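Local atomic coordinates of glucose import ATP-binding protein GlcV (Sulfolobus solfataricus, PDB entry 1OXX), a protein that hydrolyses ATP to power glucose uptake, serving as the energy-coupling subunit of an ABC transporter in the cell membrane. Residues 163-168 against 195-200. The protein carries 1 engineered substitution. Sequence-based numbering, arbitrary orientation.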
loop_
_atom_site.group_PDB
_atom_site.type_symbol
_atom_site.label_atom_id
_atom_site.label_comp_id
_atom_site.label_asym_id
_atom_site.label_seq_id
_atom_site.Cartn_x
_atom_site.Cartn_y
_atom_site.Cartn_z
ATOM N N LEU A 163 -10.573 -6.432 -7.053
ATOM C CA LEU A 163 -10.133 -5.062 -6.795
ATOM C C LEU A 163 -10.368 -4.736 -5.322
ATOM O O LEU A 163 -11.485 -4.852 -4.841
ATOM C CB LEU A 163 -10.931 -4.080 -7.635
ATOM C CG LEU A 163 -10.907 -4.270 -9.140
ATOM C CD1 LEU A 163 -11.768 -3.232 -9.895
ATOM C CD2 LEU A 163 -9.468 -4.179 -9.633
ATOM N N LEU A 164 -9.321 -4.295 -4.642
ATOM C CA LEU A 164 -9.362 -3.986 -3.217
ATOM C C LEU A 164 -8.907 -2.548 -3.007
ATOM O O LEU A 164 -7.825 -2.161 -3.424
ATOM C CB LEU A 164 -8.437 -4.916 -2.447
ATOM C CG LEU A 164 -8.634 -6.421 -2.629
ATOM C CD1 LEU A 164 -7.504 -7.186 -1.936
ATOM C CD2 LEU A 164 -9.994 -6.884 -2.129
ATOM N N ASP A 165 -9.757 -1.758 -2.376
ATOM C CA ASP A 165 -9.449 -0.374 -2.056
ATOM C C ASP A 165 -9.584 -0.224 -0.543
ATOM O O ASP A 165 -10.698 -0.256 -0.012
ATOM C CB ASP A 165 -10.419 0.564 -2.772
ATOM C CG ASP A 165 -10.062 2.035 -2.600
ATOM O OD1 ASP A 165 -9.323 2.380 -1.652
ATOM O OD2 ASP A 165 -10.491 2.909 -3.388
ATOM N N GLU A 166 -8.451 -0.080 0.150
ATOM C CA GLU A 166 -8.445 0.039 1.610
ATOM C C GLU A 166 -9.270 -1.068 2.228
ATOM O O GLU A 166 -10.108 -0.821 3.096
ATOM C CB GLU A 166 -9.035 1.382 2.049
ATOM C CG GLU A 166 -8.199 2.586 1.703
ATOM C CD GLU A 166 -6.987 2.735 2.599
ATOM O OE1 GLU A 166 -7.061 2.307 3.771
ATOM O OE2 GLU A 166 -5.969 3.283 2.132
ATOM N N PRO A 167 -9.031 -2.300 1.805
ATOM C CA PRO A 167 -9.917 -3.415 2.155
ATOM C C PRO A 167 -9.909 -3.856 3.612
ATOM O O PRO A 167 -10.838 -4.585 3.994
ATOM C CB PRO A 167 -9.356 -4.558 1.322
ATOM C CG PRO A 167 -7.932 -4.227 1.218
ATOM C CD PRO A 167 -7.922 -2.744 0.947
ATOM N N PHE A 168 -8.901 -3.463 4.390
ATOM C CA PHE A 168 -8.777 -3.957 5.766
ATOM C C PHE A 168 -8.905 -2.854 6.781
ATOM O O PHE A 168 -8.722 -3.066 7.980
ATOM C CB PHE A 168 -7.424 -4.646 5.938
ATOM C CG PHE A 168 -7.109 -5.601 4.846
ATOM C CD1 PHE A 168 -6.004 -5.419 4.050
ATOM C CD2 PHE A 168 -7.955 -6.675 4.589
ATOM C CE1 PHE A 168 -5.733 -6.290 3.021
ATOM C CE2 PHE A 168 -7.685 -7.532 3.585
ATOM C CZ PHE A 168 -6.564 -7.352 2.801
ATOM N N LEU A 195 -5.693 -6.344 -7.802
ATOM C CA LEU A 195 -5.165 -4.999 -7.698
ATOM C C LEU A 195 -5.598 -4.474 -6.335
ATOM O O LEU A 195 -6.796 -4.457 -6.016
ATOM C CB LEU A 195 -5.703 -4.076 -8.788
ATOM C CG LEU A 195 -5.319 -2.591 -8.713
ATOM C CD1 LEU A 195 -3.837 -2.385 -8.889
ATOM C CD2 LEU A 195 -6.093 -1.772 -9.748
ATOM N N VAL A 196 -4.630 -4.031 -5.550
ATOM C CA VAL A 196 -4.916 -3.483 -4.226
ATOM C C VAL A 196 -4.329 -2.091 -4.154
ATOM O O VAL A 196 -3.186 -1.870 -4.559
ATOM C CB VAL A 196 -4.359 -4.370 -3.106
ATOM C CG1 VAL A 196 -2.870 -4.558 -3.260
ATOM C CG2 VAL A 196 -4.670 -3.772 -1.716
ATOM N N VAL A 197 -5.124 -1.141 -3.679
ATOM C CA VAL A 197 -4.623 0.202 -3.438
ATOM C C VAL A 197 -4.788 0.489 -1.957
ATOM O O VAL A 197 -5.799 0.125 -1.346
ATOM C CB VAL A 197 -5.299 1.290 -4.300
ATOM C CG1 VAL A 197 -5.307 0.886 -5.762
ATOM C CG2 VAL A 197 -6.699 1.575 -3.814
ATOM N N SER A 198 -3.792 1.147 -1.358
ATOM C CA SER A 198 -3.818 1.408 0.066
ATOM C C SER A 198 -2.819 2.490 0.436
ATOM O O SER A 198 -1.900 2.764 -0.335
ATOM C CB SER A 198 -3.453 0.138 0.852
ATOM O OG SER A 198 -3.557 0.312 2.252
ATOM N N HIS A 199 -3.073 3.094 1.590
ATOM C CA HIS A 199 -2.191 4.073 2.216
ATOM C C HIS A 199 -1.168 3.337 3.078
ATOM O O HIS A 199 -0.099 3.888 3.410
ATOM C CB HIS A 199 -3.015 5.002 3.117
ATOM C CG HIS A 199 -3.526 4.334 4.353
ATOM N ND1 HIS A 199 -4.511 3.370 4.323
ATOM C CD2 HIS A 199 -3.168 4.466 5.652
ATOM C CE1 HIS A 199 -4.745 2.944 5.552
ATOM N NE2 HIS A 199 -3.945 3.595 6.378
ATOM N N ASP A 200 -1.500 2.095 3.434
ATOM C CA ASP A 200 -0.687 1.281 4.327
ATOM C C ASP A 200 0.247 0.332 3.593
ATOM O O ASP A 200 -0.205 -0.589 2.924
ATOM C CB ASP A 200 -1.589 0.450 5.232
ATOM C CG ASP A 200 -0.833 -0.203 6.358
ATOM O OD1 ASP A 200 0.416 -0.104 6.384
ATOM O OD2 ASP A 200 -1.406 -0.832 7.276
#
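The Walker B strand of this ABC ATPase, closing with Asp-165, with Glu-166 just beyond it, runs parallel beside the strand that leads to His-199, the switch histidine of the H-loop in this family; a beta-alpha-beta unit through helix 176-190 connects them. The strand axes are 4.8 Å apart. Leu-164 N donates to Leu-195 O, Val-197 N to Leu-164 O, and, just past the strand end, Glu-166 N to Val-197 O at 3.1 Å. Leu-163, Asp-165, Leu-195 and Val-197 share the sheet face turned to helix 41-52, where Leu-163 CD2 rests on Leu-195 CB (3.9 Å) and Val-197 CG2 lies against the Asp-165 carboxylate, whose OD2 bonds to Thr-45 of the P-loop. On the other face, Leu-164 CB meets Val-196 CG2 at 4.0 Å. Past the strands a bend at chi2 (-75°) carries the carboxylate of Glu-166, inferred to bind ATP, to the edge of the His-199 ring, the two planes 26° apart. Glu-166 OE2 is gripped twice by His-199: its syn lone pair takes His-199 ND1 at 2.6 Å, and His-199 N reaches the same OE2 at 3.0 Å from outside the carboxylate plane. An alanine in place of Glu-166 would probably leave His-199 ND1 and the His-199 backbone N without their shared acceptor and the imidazole freer to turn. Glu-166 OE1 hydrogen-bonds Ser-169 OG, which helps fix the carboxylate's rotation.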